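Local atomic coordinates of uncharacterized protein (Staphylococcus saprophyticus subsp. saprophyticus, PDB entry 3Q6A), a protein that is of unknown function but belongs to the AHA1 family, whose namesake activates the Hsp90 ATPase, and has a Bet v 1-like helix-grip fold. Residues 27-32 against 113-118. Numbering follows the deposited sequence.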
loop_
_atom_site.group_PDB
_atom_site.type_symbol
_atom_site.label_atom_id
_atom_site.label_comp_id
_atom_site.label_asym_id
_atom_site.label_seq_id
_atom_site.Cartn_x
_atom_site.Cartn_y
_atom_site.Cartn_z
ATOM N N GLY D 27 -6.644 -15.875 2.052
ATOM C CA GLY D 27 -5.285 -16.170 1.625
ATOM C C GLY D 27 -4.787 -15.401 0.416
ATOM O O GLY D 27 -3.585 -15.341 0.152
ATOM N N GLY D 28 -5.705 -14.800 -0.326
ATOM C CA GLY D 28 -5.291 -14.068 -1.503
ATOM C C GLY D 28 -4.739 -12.685 -1.214
ATOM O O GLY D 28 -4.198 -12.052 -2.119
ATOM N N PHE D 29 -4.869 -12.203 0.021
ATOM C CA PHE D 29 -4.377 -10.858 0.334
ATOM C C PHE D 29 -3.905 -10.636 1.780
ATOM O O PHE D 29 -3.272 -9.628 2.082
ATOM C CB PHE D 29 -5.466 -9.833 -0.003
ATOM C CG PHE D 29 -6.674 -9.906 0.910
ATOM C CD1 PHE D 29 -6.815 -9.013 1.976
ATOM C CD2 PHE D 29 -7.639 -10.892 0.732
ATOM C CE1 PHE D 29 -7.900 -9.098 2.860
ATOM C CE2 PHE D 29 -8.730 -10.994 1.609
ATOM C CZ PHE D 29 -8.864 -10.094 2.677
ATOM N N TRP D 30 -4.210 -11.562 2.678
ATOM C CA TRP D 30 -3.814 -11.381 4.066
ATOM C C TRP D 30 -3.340 -12.714 4.644
ATOM O O TRP D 30 -2.471 -13.361 4.064
ATOM C CB TRP D 30 -5.000 -10.822 4.843
ATOM C CG TRP D 30 -4.655 -10.122 6.114
ATOM C CD1 TRP D 30 -3.418 -9.976 6.673
ATOM C CD2 TRP D 30 -5.572 -9.448 6.980
ATOM N NE1 TRP D 30 -3.513 -9.249 7.836
ATOM C CE2 TRP D 30 -4.826 -8.915 8.046
ATOM C CE3 TRP D 30 -6.958 -9.246 6.956
ATOM C CZ2 TRP D 30 -5.420 -8.188 9.084
ATOM C CZ3 TRP D 30 -7.547 -8.531 7.976
ATOM C CH2 TRP D 30 -6.779 -8.008 9.033
ATOM N N PHE D 31 -3.915 -13.135 5.765
ATOM C CA PHE D 31 -3.529 -14.405 6.382
ATOM C C PHE D 31 -3.571 -15.561 5.387
ATOM O O PHE D 31 -4.432 -15.608 4.497
ATOM C CB PHE D 31 -4.450 -14.709 7.563
ATOM C CG PHE D 31 -4.489 -13.618 8.587
ATOM C CD1 PHE D 31 -3.394 -13.385 9.417
ATOM C CD2 PHE D 31 -5.608 -12.804 8.715
ATOM C CE1 PHE D 31 -3.414 -12.362 10.354
ATOM C CE2 PHE D 31 -5.641 -11.771 9.654
ATOM C CZ PHE D 31 -4.540 -11.550 10.475
ATOM N N SER D 32 -2.633 -16.489 5.548
ATOM C CA SER D 32 -2.514 -17.661 4.684
ATOM C C SER D 32 -3.754 -18.547 4.793
ATOM O O SER D 32 -4.159 -19.193 3.821
ATOM C CB SER D 32 -1.287 -18.481 5.093
ATOM O OG SER D 32 -0.174 -17.643 5.343
ATOM N N VAL D 113 -2.215 -0.086 4.846
ATOM C CA VAL D 113 -2.240 0.329 3.444
ATOM C C VAL D 113 -1.842 -0.817 2.537
ATOM O O VAL D 113 -2.465 -1.043 1.516
ATOM C CB VAL D 113 -1.291 1.507 3.180
ATOM C CG1 VAL D 113 -1.327 1.877 1.693
ATOM C CG2 VAL D 113 -1.712 2.707 4.041
ATOM N N TYR D 114 -0.786 -1.534 2.906
ATOM C CA TYR D 114 -0.356 -2.663 2.091
ATOM C C TYR D 114 -1.452 -3.747 2.004
ATOM O O TYR D 114 -1.777 -4.222 0.922
ATOM C CB TYR D 114 0.924 -3.272 2.669
ATOM C CG TYR D 114 1.491 -4.358 1.800
ATOM C CD1 TYR D 114 1.856 -4.100 0.479
ATOM C CD2 TYR D 114 1.635 -5.660 2.280
ATOM C CE1 TYR D 114 2.351 -5.121 -0.350
ATOM C CE2 TYR D 114 2.131 -6.687 1.457
ATOM C CZ TYR D 114 2.484 -6.408 0.150
ATOM O OH TYR D 114 2.992 -7.413 -0.653
HETATM N N MSE D 115 -2.009 -4.155 3.143
HETATM C CA MSE D 115 -3.046 -5.190 3.103
HETATM C C MSE D 115 -4.216 -4.792 2.194
HETATM O O MSE D 115 -4.707 -5.611 1.416
HETATM C CB MSE D 115 -3.575 -5.498 4.518
HETATM C CG MSE D 115 -4.678 -6.611 4.591
HETATM SE SE MSE D 115 -6.405 -6.067 4.260
HETATM C CE MSE D 115 -6.746 -5.265 5.765
ATOM N N LEU D 116 -4.642 -3.540 2.286
ATOM C CA LEU D 116 -5.775 -3.055 1.489
ATOM C C LEU D 116 -5.396 -2.992 0.012
ATOM O O LEU D 116 -6.254 -3.150 -0.865
ATOM C CB LEU D 116 -6.251 -1.680 2.022
ATOM C CG LEU D 116 -6.944 -1.745 3.399
ATOM C CD1 LEU D 116 -7.201 -0.350 3.963
ATOM C CD2 LEU D 116 -8.262 -2.518 3.244
ATOM N N SER D 117 -4.110 -2.765 -0.277
ATOM C CA SER D 117 -3.648 -2.735 -1.669
ATOM C C SER D 117 -3.662 -4.148 -2.209
ATOM O O SER D 117 -4.043 -4.378 -3.349
ATOM C CB SER D 117 -2.220 -2.165 -1.770
ATOM O OG SER D 117 -2.222 -0.817 -1.350
ATOM N N CYS D 118 -3.232 -5.100 -1.389
ATOM C CA CYS D 118 -3.247 -6.503 -1.788
ATOM C C CYS D 118 -4.710 -6.911 -1.988
ATOM O O CYS D 118 -5.036 -7.659 -2.906
ATOM C CB CYS D 118 -2.632 -7.372 -0.698
ATOM S SG CYS D 118 -0.858 -7.131 -0.488
HETATM O O HOH W 1 -3.038 -9.662 -3.270
#
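Met115 (selenomethionine) reaches from its helix into the corner between Phe29 and Trp30 and makes a Met-aromatic contact with each, the flat rings offering the selenium an edge and a face. Met115 SE meets the Phe29 ring at the edge, in the ring plane, 3.7 Å from Phe29 CE1. Against Trp30 it lies over a face, 4.6 Å from the centroid of the six-membered ring, while Met115 CG makes a CH-pi contact 3.9 Å from the centroid of the Trp30 five-membered ring. Bends at chi2 (-84°) and chi3 (-75°) fold the chain along the indole, bringing Met115 CE to 4.0 Å from Trp30 CZ3; a flexible, polarisable side chain suits such a corner. Small Cys118 lets the loop come close, Cys118 CB lying 3.8 Å from Phe29 CB. Buried Phe29 O has no polar partner in the model, whereas a water donates to both Gly28 O and Cys118 O. Farther out, Phe31 CE2 covers the other indole face, Trp30 NE1 is hydrogen-bonded to Ile133 O, and Phe20 packs edge-to-face with Phe29. The contact packs the loop between helix 13-21 and strand 33-34 against helix 102-125, the long C-terminal helix of the helix-grip fold, which through Leu116 rests on strands 3-9 and 87-94.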